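PDB 2DVZ: putative exported protein from Bordetella pertussis, which binds glutamate and probably serves as the periplasmic solute receptor of a Bug-family, tripartite tricarboxylate-type transport system. Local coordinates for residues K19-I24 with D75-S80; A82-M87 with Q239-G244; K163-T168 with A232-L237. All coordinates share one frame; numbering follows the deposited sequence.

Interaction 1. Residues K19-I24 with D75-S80; sequences KAIRVI and DGYTLS
The ring of Tyr-77 carries the aliphatic end of Lys-19 on one face and has the carboxylate carbon of Asp-75 at its edge, in plane; its OH is held by Ser-18 N in a hydrogen bond. Lys-19 CE lies over that face, 3.7 Å from the ring centroid, as a CH-pi contact, and NZ follows off-centre at 4.6 Å from the centroid, a cation-pi pairing. The guanidinium of Arg-22 has one face against Thr-78 CG2.

These side chains surround the start of two neighbouring parallel strands, 21-25 and 78-82, in the sheet of a periplasmic binding-protein fold; the connection between them runs through helix 32-48, strand 52-56 and helix 63-71. The pairing is the usual parallel ladder: Arg-22 N gives to Tyr-77 O, Arg-22 O receives Leu-79 N, and Ile-24 N gives to Leu-79 O, all three nearly straight in the N-H direction (166-169°). On the face bearing Val-23 and Leu-79, Ile-21 CG2 presses tightly on Leu-79 CD1 at 3.5 Å. The other face carries Arg-22, Thr-78, Ile-24 and Ser-80, and there Arg-22 is bent at chi3 and makes a salt bridge through NE to Glu-55 of strand 52-56.

Before the strand, an Asx turn ties Tyr-77 N to Asp-75 OD1 at 3.1 Å. The other carboxylate oxygen, Asp-75 OD2, reaches Lys-19 NZ through one water, 2.7 Å from each.

Interaction 2. Residues A82-M87 with Q239-G244; sequences ATVSTM and QPVWYG. With GLU (glutamic acid), chain G.
The N-terminus of helix 84-93 and the adjoining strand 241-248 form one wall of the glutamate pocket in this periplasmic binding-protein fold. Where strand 78-82 ends, Ala-82 makes an antiparallel hydrogen-bonded pair with Gly-244: Ala-82 N gives to Gly-244 O at 2.8 Å and Gly-244 N returns a longer bond to Ala-82 O. Thr-83 then takes the N-cap position, its OG1 hydrogen-bonded to Thr-86 OG1, and the chain turns into the helix, whose first turn faces the ligand carboxylate.

Two groups of Ser-85 grip the same carboxylate oxygen of the bound glutamate: OG donates to OXT at 2.8 Å, and N, on the first turn, donates at 3.2 Å. The helix N-terminus would be expected to add favourable electrostatics for this negative group. The other oxygen, O, meets Tyr-243 OH in a weak hydrogen bond and takes a bond from a water that also donates to Trp-242 O and accepts from Val-84 N, so a single water joins ligand, helix and strand. Thr-33 OG1, Ser-149 OG and Ser-178 N also hydrogen-bond the ligand.

Away from the pocket, the side chain of Trp-242 packs against the helix. Its CG sits in the crowded position between backbone N and carbonyl carbon (chi1 41°), and the indole lies against Ala-82, Thr-83, Val-84 and Met-87, with Phe-291 edge-to-face to it. Val-84, with CG1 anti to its backbone N, puts CG2 squarely over the six-membered ring, 3.9 Å from its centroid, and against Val-241 CB as well. At the rim of the indole, in its plane, selenomethionine Met-87 comes up with CB, 3.8 Å from Trp-242 CH2.

Interaction 3. Residues K163-T168 with A232-L237; sequences KMATGT and AGFPVL
Phe-234, Val-236 and Leu-237 form a shallow hollow on the loop between strands 210-215 and 241-248, and the C-terminal turn of helix 154-166 fits against it. The helix offers little relief here: Ala-165 is a small methyl pointing at the loop, and Thr-166 stands beside it with CG2 anti to its carbonyl carbon, so that the methyl rather than the hydroxyl meets the aromatic ring. That methyl lies over one face of Phe-234, displaced toward the rim, with Thr-166 CG2 3.9 Å from the ring centroid in a CH-pi contact. The two side chains cross at about a right angle. Ala-165 O approaches the same ring obliquely, 3.5 Å from Phe-234 CE1.

Next to the ring, the short 3-10 turn 235-237, held by Leu-237 N to Phe-234 O, brings Val-236 and Leu-237 round to the same side. The forked end of Leu-237 meets the Ala-165 methyl with both branches, CD2 the nearer at 4.0 Å from Ala-165 CB, while Val-236 CG1 reaches the same CB from a little farther off. The Ala-165 methyl thus fills the hollow. Leu-134 of helix 130-138 touches both Thr-166 and Phe-234, so a second helix adds to this small apolar cluster.

The helix ends at Thr-166, and Gly-167, with a positive phi of 66°, leads the chain off. Thr-166 OG1 is bonded to Phe-162 O and receives Thr-168 OG1 at 2.8 Å. No hydrogen bond spans the two segments, which implies that the loop is seated on the helix end mainly by apolar contact, at the protein surface and away from the glutamate pocket.

How the interactions relate
Interactions 1 and 2 follow one another along the chain: strand 78-82, paired with strand 21-25 in interaction 1, runs directly into the start of helix 84-93 in interaction 2, and it neighbours strand 241-248 in the same sheet. Their centres are about 19 Å apart. Interaction 3 is nested within the chain loop that interaction 2 closes, its centre about 21 Å from that of interaction 2 and about 40 Å from that of interaction 1, which lies on the opposite side of the chain's centre; segment 232-237 leads straight into 239-244. In space the three contacts run from one end of the molecule, through the glutamate pocket near the middle, to a surface contact toward the other end, consistent with a two-lobed binding protein holding its ligand centrally.

Interaction 1. Residues K19-I24 with D75-S80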
ATOM      1  N   LYS A  19      14.788  17.317  18.012  1.00 19.66           N
ATOM      2  CA  LYS A  19      13.372  17.531  18.256  1.00 18.67           C
ATOM      3  C   LYS A  19      12.506  16.435  17.541  1.00 18.52           C
ATOM      4  O   LYS A  19      13.033  15.595  16.807  1.00 17.89           O
ATOM      5  CB  LYS A  19      13.016  18.939  17.770  1.00 18.70           C
ATOM      6  CG  LYS A  19      13.094  19.103  16.285  1.00 18.44           C
ATOM      7  CD  LYS A  19      12.916  20.520  15.840  1.00 18.44           C
ATOM      8  CE  LYS A  19      12.841  20.552  14.349  1.00 19.19           C
ATOM      9  NZ  LYS A  19      13.047  21.887  13.720  1.00 21.03           N
ATOM     10  N   ALA A  20      11.192  16.470  17.774  1.00 18.07           N
ATOM     11  CA  ALA A  20      10.206  15.621  17.097  1.00 17.51           C
ATOM     12  C   ALA A  20      10.308  15.630  15.576  1.00 17.26           C
ATOM     13  O   ALA A  20      10.556  16.673  14.945  1.00 17.07           O
ATOM     14  CB  ALA A  20       8.769  16.007  17.506  1.00 17.14           C
ATOM     15  N   ILE A  21      10.078  14.444  15.007  1.00 16.11           N
ATOM     16  CA  ILE A  21      10.047  14.254  13.564  1.00 14.73           C
ATOM     17  C   ILE A  21       8.594  13.996  13.160  1.00 14.61           C
ATOM     18  O   ILE A  21       7.931  13.159  13.756  1.00 14.05           O
ATOM     19  CB  ILE A  21      10.929  13.063  13.145  1.00 14.36           C
ATOM     20  CG1 ILE A  21      12.373  13.270  13.594  1.00 13.11           C
ATOM     21  CG2 ILE A  21      10.841  12.817  11.659  1.00 13.37           C
ATOM     22  CD1 ILE A  21      13.036  12.017  14.051  1.00 13.43           C
ATOM     23  N   ARG A  22       8.114  14.766  12.182  1.00 14.40           N
ATOM     24  CA  ARG A  22       6.800  14.603  11.629  1.00 14.63           C
ATOM     25  C   ARG A  22       6.921  13.501  10.569  1.00 13.72           C
ATOM     26  O   ARG A  22       7.879  13.468   9.776  1.00 12.33           O
ATOM     27  CB  ARG A  22       6.300  15.920  10.998  1.00 14.08           C
ATOM     28  CG  ARG A  22       6.123  17.089  12.001  1.00 15.93           C
ATOM     29  CD  ARG A  22       5.939  18.477  11.302  1.00 17.37           C
ATOM     30  NE  ARG A  22       4.863  18.446  10.309  1.00 20.58           N
ATOM     31  CZ  ARG A  22       4.896  19.065   9.126  1.00 23.95           C
ATOM     32  NH1 ARG A  22       5.963  19.788   8.756  1.00 23.70           N
ATOM     33  NH2 ARG A  22       3.860  18.937   8.289  1.00 25.75           N
ATOM     34  N   VAL A  23       5.953  12.591  10.582  1.00 13.31           N
ATOM     35  CA  VAL A  23       5.877  11.564   9.567  1.00 13.10           C
ATOM     36  C   VAL A  23       4.506  11.648   8.933  1.00 13.23           C
ATOM     37  O   VAL A  23       3.489  11.421   9.577  1.00 13.84           O
ATOM     38  CB  VAL A  23       6.140  10.145  10.125  1.00 12.90           C
ATOM     39  CG1 VAL A  23       6.087   9.068   8.940  1.00 10.10           C
ATOM     40  CG2 VAL A  23       7.516  10.103  10.845  1.00 11.97           C
ATOM     41  N   ILE A  24       4.493  11.989   7.663  1.00 13.41           N
ATOM     42  CA  ILE A  24       3.270  12.135   6.921  1.00 13.66           C
ATOM     43  C   ILE A  24       2.876  10.816   6.268  1.00 13.67           C
ATOM     44  O   ILE A  24       3.610  10.239   5.451  1.00 13.20           O
ATOM     45  CB  ILE A  24       3.369  13.281   5.856  1.00 14.26           C
ATOM     46  CG1 ILE A  24       3.628  14.655   6.522  1.00 15.29           C
ATOM     47  CG2 ILE A  24       2.103  13.360   4.991  1.00 14.65           C
ATOM     48  CD1 ILE A  24       4.021  15.798   5.438  1.00 13.49           C
ATOM     49  N   ASP A  75      15.307  19.165   6.114  1.00 15.36           N
ATOM     50  CA  ASP A  75      16.108  19.068   7.319  1.00 15.34           C
ATOM     51  C   ASP A  75      16.062  17.709   8.041  1.00 14.99           C
ATOM     52  O   ASP A  75      16.816  17.503   8.981  1.00 15.87           O
ATOM     53  CB  ASP A  75      15.742  20.210   8.285  1.00 15.57           C
ATOM     54  CG  ASP A  75      14.276  20.241   8.626  1.00 16.01           C
ATOM     55  OD1 ASP A  75      13.532  19.332   8.232  1.00 15.21           O
ATOM     56  OD2 ASP A  75      13.847  21.176   9.334  1.00 19.21           O
ATOM     57  N   GLY A  76      15.184  16.804   7.597  1.00 14.73           N
ATOM     58  CA  GLY A  76      14.941  15.517   8.230  1.00 14.64           C
ATOM     59  C   GLY A  76      13.845  15.473   9.295  1.00 15.31           C
ATOM     60  O   GLY A  76      13.599  14.409   9.867  1.00 15.67           O
ATOM     61  N   TYR A  77      13.200  16.609   9.588  1.00 15.02           N
ATOM     62  CA  TYR A  77      12.137  16.655  10.591  1.00 14.61           C
ATOM     63  C   TYR A  77      10.721  16.640   9.982  1.00 14.59           C
ATOM     64  O   TYR A  77       9.719  16.710  10.700  1.00 15.20           O
ATOM     65  CB  TYR A  77      12.331  17.881  11.484  1.00 14.81           C
ATOM     66  CG  TYR A  77      13.607  17.800  12.284  1.00 13.92           C
ATOM     67  CD1 TYR A  77      13.698  16.948  13.375  1.00 11.34           C
ATOM     68  CD2 TYR A  77      14.733  18.548  11.920  1.00 13.60           C
ATOM     69  CE1 TYR A  77      14.841  16.842  14.090  1.00 12.85           C
ATOM     70  CE2 TYR A  77      15.912  18.457  12.642  1.00 14.51           C
ATOM     71  CZ  TYR A  77      15.958  17.606  13.735  1.00 14.95           C
ATOM     72  OH  TYR A  77      17.121  17.485  14.478  1.00 15.37           O
ATOM     73  N   THR A  78      10.630  16.554   8.661  1.00 13.77           N
ATOM     74  CA  THR A  78       9.359  16.236   8.037  1.00 13.75           C
ATOM     75  C   THR A  78       9.606  15.128   7.039  1.00 14.37           C
ATOM     76  O   THR A  78      10.245  15.331   6.003  1.00 15.03           O
ATOM     77  CB  THR A  78       8.708  17.459   7.354  1.00 13.91           C
ATOM     78  OG1 THR A  78       8.626  18.569   8.291  1.00 15.21           O
ATOM     79  CG2 THR A  78       7.344  17.089   6.809  1.00 11.14           C
ATOM     80  N   LEU A  79       9.093  13.950   7.358  1.00 14.17           N
ATOM     81  CA  LEU A  79       9.303  12.766   6.529  1.00 13.78           C
ATOM     82  C   LEU A  79       7.952  12.256   6.067  1.00 13.43           C
ATOM     83  O   LEU A  79       6.911  12.778   6.470  1.00 13.73           O
ATOM     84  CB  LEU A  79      10.039  11.685   7.350  1.00 13.96           C
ATOM     85  CG  LEU A  79      11.347  12.128   8.019  1.00 12.76           C
ATOM     86  CD1 LEU A  79      11.805  11.013   8.870  1.00 14.04           C
ATOM     87  CD2 LEU A  79      12.421  12.456   7.036  1.00 10.46           C
ATOM     88  N   SER A  80       7.960  11.243   5.218  1.00 12.85           N
ATOM     89  CA  SER A  80       6.718  10.697   4.692  1.00 12.29           C
ATOM     90  C   SER A  80       6.869   9.210   4.383  1.00 12.67           C
ATOM     91  O   SER A  80       7.997   8.681   4.353  1.00 12.75           O
ATOM     92  CB  SER A  80       6.209  11.495   3.464  1.00 11.84           C
ATOM     93  OG  SER A  80       7.068  11.337   2.335  1.00 10.66           O
TER
HETATM   94  O   HOH W   1      12.012  21.813  11.239  1.00 23.99           O

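Interaction 2. Residues A82-M87 with Q239-G244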
ATOM      1  N   ALA A  82       6.466   6.248   1.782  1.00 11.14           N
ATOM      2  CA  ALA A  82       6.362   5.888   0.365  1.00 10.62           C
ATOM      3  C   ALA A  82       5.398   4.737   0.249  1.00 10.98           C
ATOM      4  O   ALA A  82       5.399   3.826   1.096  1.00 10.94           O
ATOM      5  CB  ALA A  82       7.717   5.494  -0.227  1.00  8.70           C
ATOM      6  N   THR A  83       4.573   4.788  -0.798  1.00 11.36           N
ATOM      7  CA  THR A  83       3.593   3.757  -1.088  1.00 11.43           C
ATOM      8  C   THR A  83       3.631   3.619  -2.581  1.00 12.02           C
ATOM      9  O   THR A  83       4.113   4.527  -3.271  1.00 12.88           O
ATOM     10  CB  THR A  83       2.169   4.182  -0.695  1.00 11.66           C
ATOM     11  OG1 THR A  83       1.775   5.283  -1.513  1.00 12.42           O
ATOM     12  CG2 THR A  83       2.066   4.564   0.788  1.00  8.87           C
ATOM     13  N   VAL A  84       3.129   2.496  -3.102  1.00 11.70           N
ATOM     14  CA  VAL A  84       3.092   2.311  -4.542  1.00 10.89           C
ATOM     15  C   VAL A  84       2.114   3.299  -5.208  1.00 11.51           C
ATOM     16  O   VAL A  84       2.304   3.676  -6.362  1.00 11.76           O
ATOM     17  CB  VAL A  84       2.863   0.803  -4.966  1.00 10.45           C
ATOM     18  CG1 VAL A  84       2.817   0.684  -6.479  1.00 10.25           C
ATOM     19  CG2 VAL A  84       3.989  -0.090  -4.444  1.00  8.13           C
ATOM     20  N   SER A  85       1.069   3.707  -4.494  1.00 12.55           N
ATOM     21  CA  SER A  85       0.146   4.708  -5.003  1.00 13.82           C
ATOM     22  C   SER A  85       0.911   6.006  -5.278  1.00 14.45           C
ATOM     23  O   SER A  85       0.819   6.581  -6.356  1.00 14.69           O
ATOM     24  CB  SER A  85      -1.000   4.965  -4.013  1.00 13.77           C
ATOM     25  OG  SER A  85      -1.883   3.848  -3.967  1.00 14.20           O
ATOM     26  N   THR A  86       1.698   6.430  -4.301  1.00 14.94           N
ATOM     27  CA  THR A  86       2.347   7.754  -4.369  1.00 14.64           C
ATOM     28  C   THR A  86       3.625   7.765  -5.219  1.00 14.73           C
ATOM     29  O   THR A  86       3.957   8.777  -5.823  1.00 15.31           O
ATOM     30  CB  THR A  86       2.569   8.364  -2.957  1.00 13.78           C
ATOM     31  OG1 THR A  86       3.292   7.436  -2.137  1.00 11.21           O
ATOM     32  CG2 THR A  86       1.220   8.696  -2.287  1.00 12.47           C
HETATM   33  N   MSE A  87       4.291   6.624  -5.305  1.00 14.89           N
HETATM   34  CA  MSE A  87       5.565   6.529  -6.005  1.00 15.72           C
HETATM   35  C   MSE A  87       5.428   6.189  -7.489  1.00 15.40           C
HETATM   36  O   MSE A  87       6.286   6.530  -8.293  1.00 14.97           O
HETATM   37  CB  MSE A  87       6.508   5.524  -5.300  1.00 16.45           C
HETATM   38  CG  MSE A  87       6.978   5.935  -3.891  1.00 18.24           C
HETATM   39 SE   MSE A  87       8.075   7.580  -3.922  1.00 25.68          SE
HETATM   40  CE  MSE A  87       6.659   8.926  -3.571  1.00 18.80           C
ATOM     41  N   GLN A 239       1.301  -9.379  -7.876  1.00 15.39           N
ATOM     42  CA  GLN A 239       2.246  -8.290  -7.556  1.00 15.26           C
ATOM     43  C   GLN A 239       2.012  -7.685  -6.160  1.00 13.92           C
ATOM     44  O   GLN A 239       0.992  -7.060  -5.898  1.00 14.66           O
ATOM     45  CB  GLN A 239       2.180  -7.189  -8.616  1.00 15.66           C
ATOM     46  CG  GLN A 239       2.558  -7.664 -10.005  1.00 20.58           C
ATOM     47  CD  GLN A 239       4.091  -7.874 -10.209  1.00 26.48           C
ATOM     48  OE1 GLN A 239       4.918  -7.683  -9.275  1.00 25.90           O
ATOM     49  NE2 GLN A 239       4.462  -8.297 -11.444  1.00 28.68           N
ATOM     50  N   PRO A 240       2.948  -7.894  -5.240  1.00 12.97           N
ATOM     51  CA  PRO A 240       2.801  -7.185  -3.972  1.00 11.99           C
ATOM     52  C   PRO A 240       3.203  -5.710  -4.051  1.00 11.36           C
ATOM     53  O   PRO A 240       3.656  -5.214  -5.099  1.00 10.46           O
ATOM     54  CB  PRO A 240       3.735  -7.941  -3.043  1.00 11.99           C
ATOM     55  CG  PRO A 240       4.702  -8.675  -3.944  1.00 12.22           C
ATOM     56  CD  PRO A 240       4.110  -8.798  -5.284  1.00 12.73           C
ATOM     57  N   VAL A 241       3.026  -5.033  -2.926  1.00 11.21           N
ATOM     58  CA  VAL A 241       3.440  -3.641  -2.754  1.00 10.05           C
ATOM     59  C   VAL A 241       4.516  -3.558  -1.637  1.00 10.75           C
ATOM     60  O   VAL A 241       5.138  -4.585  -1.269  1.00 10.67           O
ATOM     61  CB  VAL A 241       2.204  -2.716  -2.498  1.00  9.53           C
ATOM     62  CG1 VAL A 241       1.260  -2.776  -3.668  1.00  7.24           C
ATOM     63  CG2 VAL A 241       1.483  -3.026  -1.162  1.00  7.12           C
ATOM     64  N   TRP A 242       4.740  -2.351  -1.123  1.00 10.50           N
ATOM     65  CA  TRP A 242       5.717  -2.098  -0.070  1.00 11.47           C
ATOM     66  C   TRP A 242       5.439  -0.739   0.557  1.00 12.48           C
ATOM     67  O   TRP A 242       4.683   0.074  -0.004  1.00 13.42           O
ATOM     68  CB  TRP A 242       7.202  -2.206  -0.530  1.00 10.86           C
ATOM     69  CG  TRP A 242       7.585  -1.610  -1.915  1.00 10.13           C
ATOM     70  CD1 TRP A 242       8.138  -2.294  -2.941  1.00  8.97           C
ATOM     71  CD2 TRP A 242       7.452  -0.238  -2.371  1.00  9.59           C
ATOM     72  NE1 TRP A 242       8.369  -1.462  -4.003  1.00  9.63           N
ATOM     73  CE2 TRP A 242       7.980  -0.187  -3.680  1.00  9.19           C
ATOM     74  CE3 TRP A 242       6.957   0.949  -1.790  1.00 10.98           C
ATOM     75  CZ2 TRP A 242       7.981   1.001  -4.472  1.00  8.14           C
ATOM     76  CZ3 TRP A 242       6.948   2.156  -2.584  1.00  9.92           C
ATOM     77  CH2 TRP A 242       7.470   2.154  -3.912  1.00  8.93           C
ATOM     78  N   TYR A 243       6.021  -0.546   1.737  1.00 12.60           N
ATOM     79  CA  TYR A 243       5.951   0.694   2.497  1.00 13.40           C
ATOM     80  C   TYR A 243       7.348   1.103   2.946  1.00 13.35           C
ATOM     81  O   TYR A 243       8.089   0.288   3.454  1.00 13.43           O
ATOM     82  CB  TYR A 243       5.003   0.529   3.713  1.00 13.45           C
ATOM     83  CG  TYR A 243       3.623   0.217   3.206  1.00 14.19           C
ATOM     84  CD1 TYR A 243       2.736   1.260   2.871  1.00 12.79           C
ATOM     85  CD2 TYR A 243       3.225  -1.118   2.970  1.00 12.41           C
ATOM     86  CE1 TYR A 243       1.476   0.984   2.336  1.00 12.25           C
ATOM     87  CE2 TYR A 243       1.953  -1.407   2.465  1.00 10.89           C
ATOM     88  CZ  TYR A 243       1.091  -0.359   2.131  1.00 12.38           C
ATOM     89  OH  TYR A 243      -0.152  -0.641   1.607  1.00 12.23           O
ATOM     90  N   GLY A 244       7.699   2.370   2.766  1.00 13.44           N
ATOM     91  CA  GLY A 244       9.020   2.826   3.155  1.00 13.24           C
ATOM     92  C   GLY A 244       9.072   4.273   3.600  1.00 13.08           C
ATOM     93  O   GLY A 244       8.045   4.953   3.686  1.00 13.81           O
TER
HETATM   94  N   GLU G1055      -3.421   2.032  -1.438  1.00 11.71           N
HETATM   95  CA  GLU G1055      -2.292   2.452  -0.586  1.00 11.29           C
HETATM   96  C   GLU G1055      -0.974   1.856  -1.053  1.00 12.00           C
HETATM   97  O   GLU G1055      -0.292   1.070  -0.387  1.00 12.47           O
HETATM   98  CB  GLU G1055      -2.593   2.185   0.886  1.00 11.17           C
HETATM   99  CG  GLU G1055      -4.021   2.613   1.273  1.00  8.76           C
HETATM  100  CD  GLU G1055      -4.165   3.046   2.702  1.00  9.91           C
HETATM  101  OE1 GLU G1055      -3.130   3.038   3.402  1.00 10.90           O
HETATM  102  OE2 GLU G1055      -5.311   3.428   3.133  1.00 10.40           O
HETATM  103  OXT GLU G1055      -0.524   2.225  -2.150  1.00 12.13           O
HETATM  104  O   HOH W   2       2.175   0.573  -1.379  1.00 10.19           O

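Interaction 3. Residues K163-T168 with A232-L237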
ATOM      1  N   LYS A 163     -10.091  -6.855 -13.522  1.00 12.96           N
ATOM      2  CA  LYS A 163     -11.164  -6.803 -14.507  1.00 15.08           C
ATOM      3  C   LYS A 163     -10.647  -7.203 -15.893  1.00 16.35           C
ATOM      4  O   LYS A 163     -11.226  -8.054 -16.555  1.00 16.95           O
ATOM      5  CB  LYS A 163     -11.767  -5.386 -14.534  1.00 14.36           C
ATOM      6  CG  LYS A 163     -12.629  -5.141 -13.351  1.00 16.06           C
ATOM      7  CD  LYS A 163     -12.996  -3.692 -13.152  1.00 16.04           C
ATOM      8  CE  LYS A 163     -13.787  -3.133 -14.309  1.00 17.50           C
ATOM      9  NZ  LYS A 163     -14.198  -1.744 -13.916  1.00 18.87           N
HETATM   10  N   MSE A 164      -9.545  -6.595 -16.308  1.00 17.36           N
HETATM   11  CA  MSE A 164      -8.979  -6.849 -17.615  1.00 19.44           C
HETATM   12  C   MSE A 164      -8.500  -8.304 -17.805  1.00 17.78           C
HETATM   13  O   MSE A 164      -8.697  -8.919 -18.866  1.00 17.71           O
HETATM   14  CB  MSE A 164      -7.837  -5.833 -17.841  1.00 21.59           C
HETATM   15  CG  MSE A 164      -7.176  -5.865 -19.236  1.00 32.09           C
HETATM   16 SE   MSE A 164      -8.485  -5.438 -20.648  1.00 51.40          SE
HETATM   17  CE  MSE A 164      -8.729  -3.497 -20.306  1.00 49.33           C
ATOM     18  N   ALA A 165      -7.863  -8.850 -16.776  1.00 16.89           N
ATOM     19  CA  ALA A 165      -7.238 -10.170 -16.867  1.00 16.35           C
ATOM     20  C   ALA A 165      -8.257 -11.281 -16.763  1.00 16.33           C
ATOM     21  O   ALA A 165      -8.060 -12.349 -17.345  1.00 17.44           O
ATOM     22  CB  ALA A 165      -6.170 -10.346 -15.802  1.00 14.98           C
ATOM     23  N   THR A 166      -9.327 -11.035 -16.012  1.00 16.01           N
ATOM     24  CA  THR A 166     -10.313 -12.070 -15.740  1.00 15.91           C
ATOM     25  C   THR A 166     -11.520 -11.868 -16.634  1.00 16.20           C
ATOM     26  O   THR A 166     -12.360 -12.726 -16.699  1.00 17.25           O
ATOM     27  CB  THR A 166     -10.759 -12.137 -14.229  1.00 15.38           C
ATOM     28  OG1 THR A 166     -11.375 -10.899 -13.848  1.00 16.14           O
ATOM     29  CG2 THR A 166      -9.596 -12.393 -13.286  1.00 13.49           C
ATOM     30  N   GLY A 167     -11.626 -10.756 -17.347  1.00 16.44           N
ATOM     31  CA  GLY A 167     -12.829 -10.527 -18.142  1.00 16.41           C
ATOM     32  C   GLY A 167     -14.064 -10.339 -17.265  1.00 16.78           C
ATOM     33  O   GLY A 167     -15.131 -10.915 -17.521  1.00 17.16           O
ATOM     34  N   THR A 168     -13.917  -9.536 -16.213  1.00 16.12           N
ATOM     35  CA  THR A 168     -15.035  -9.210 -15.360  1.00 15.69           C
ATOM     36  C   THR A 168     -15.315  -7.717 -15.427  1.00 15.76           C
ATOM     37  O   THR A 168     -14.497  -6.955 -15.961  1.00 15.59           O
ATOM     38  CB  THR A 168     -14.824  -9.726 -13.913  1.00 15.78           C
ATOM     39  OG1 THR A 168     -13.574  -9.247 -13.433  1.00 16.22           O
ATOM     40  CG2 THR A 168     -14.825 -11.304 -13.862  1.00 14.71           C
ATOM     41  N   ALA A 232      -4.297 -19.141  -8.293  1.00 15.63           N
ATOM     42  CA  ALA A 232      -5.600 -18.952  -8.967  1.00 14.84           C
ATOM     43  C   ALA A 232      -5.534 -18.999 -10.496  1.00 14.91           C
ATOM     44  O   ALA A 232      -6.574 -19.061 -11.174  1.00 15.08           O
ATOM     45  CB  ALA A 232      -6.239 -17.665  -8.548  1.00 14.59           C
ATOM     46  N   GLY A 233      -4.324 -18.949 -11.032  1.00 15.06           N
ATOM     47  CA  GLY A 233      -4.086 -19.046 -12.489  1.00 14.70           C
ATOM     48  C   GLY A 233      -3.970 -17.700 -13.176  1.00 14.58           C
ATOM     49  O   GLY A 233      -4.090 -17.624 -14.378  1.00 14.59           O
ATOM     50  N   PHE A 234      -3.741 -16.645 -12.388  1.00 14.61           N
ATOM     51  CA  PHE A 234      -3.489 -15.296 -12.886  1.00 15.48           C
ATOM     52  C   PHE A 234      -2.190 -14.707 -12.370  1.00 16.15           C
ATOM     53  O   PHE A 234      -2.239 -13.735 -11.644  1.00 16.37           O
ATOM     54  CB  PHE A 234      -4.693 -14.379 -12.566  1.00 15.12           C
ATOM     55  CG  PHE A 234      -5.963 -14.866 -13.205  1.00 15.79           C
ATOM     56  CD1 PHE A 234      -6.281 -14.485 -14.505  1.00 16.14           C
ATOM     57  CD2 PHE A 234      -6.793 -15.784 -12.543  1.00 15.31           C
ATOM     58  CE1 PHE A 234      -7.464 -14.984 -15.142  1.00 16.37           C
ATOM     59  CE2 PHE A 234      -7.952 -16.289 -13.158  1.00 15.10           C
ATOM     60  CZ  PHE A 234      -8.291 -15.881 -14.464  1.00 14.37           C
ATOM     61  N   PRO A 235      -1.018 -15.295 -12.757  1.00 16.93           N
ATOM     62  CA  PRO A 235       0.260 -14.810 -12.243  1.00 17.49           C
ATOM     63  C   PRO A 235       0.588 -13.326 -12.542  1.00 17.84           C
ATOM     64  O   PRO A 235       1.362 -12.724 -11.811  1.00 18.39           O
ATOM     65  CB  PRO A 235       1.312 -15.761 -12.894  1.00 17.98           C
ATOM     66  CG  PRO A 235       0.617 -16.384 -14.085  1.00 17.77           C
ATOM     67  CD  PRO A 235      -0.842 -16.442 -13.688  1.00 17.08           C
ATOM     68  N   VAL A 236       0.006 -12.733 -13.574  1.00 18.82           N
ATOM     69  CA  VAL A 236       0.230 -11.296 -13.872  1.00 18.93           C
ATOM     70  C   VAL A 236      -0.286 -10.448 -12.723  1.00 17.96           C
ATOM     71  O   VAL A 236       0.207  -9.346 -12.493  1.00 18.87           O
ATOM     72  CB  VAL A 236      -0.421 -10.815 -15.263  1.00 19.72           C
ATOM     73  CG1 VAL A 236      -1.933 -10.605 -15.153  1.00 21.31           C
ATOM     74  CG2 VAL A 236       0.191  -9.493 -15.771  1.00 20.28           C
ATOM     75  N   LEU A 237      -1.269 -10.978 -11.999  1.00 16.60           N
ATOM     76  CA  LEU A 237      -1.894 -10.232 -10.910  1.00 15.43           C
ATOM     77  C   LEU A 237      -1.154 -10.405  -9.584  1.00 15.03           C
ATOM     78  O   LEU A 237      -1.452  -9.733  -8.625  1.00 15.09           O
ATOM     79  CB  LEU A 237      -3.372 -10.626 -10.792  1.00 14.49           C
ATOM     80  CG  LEU A 237      -4.289 -10.364 -12.010  1.00 13.84           C
ATOM     81  CD1 LEU A 237      -5.728 -10.821 -11.691  1.00 13.23           C
ATOM     82  CD2 LEU A 237      -4.297  -8.888 -12.525  1.00 11.23           C
TER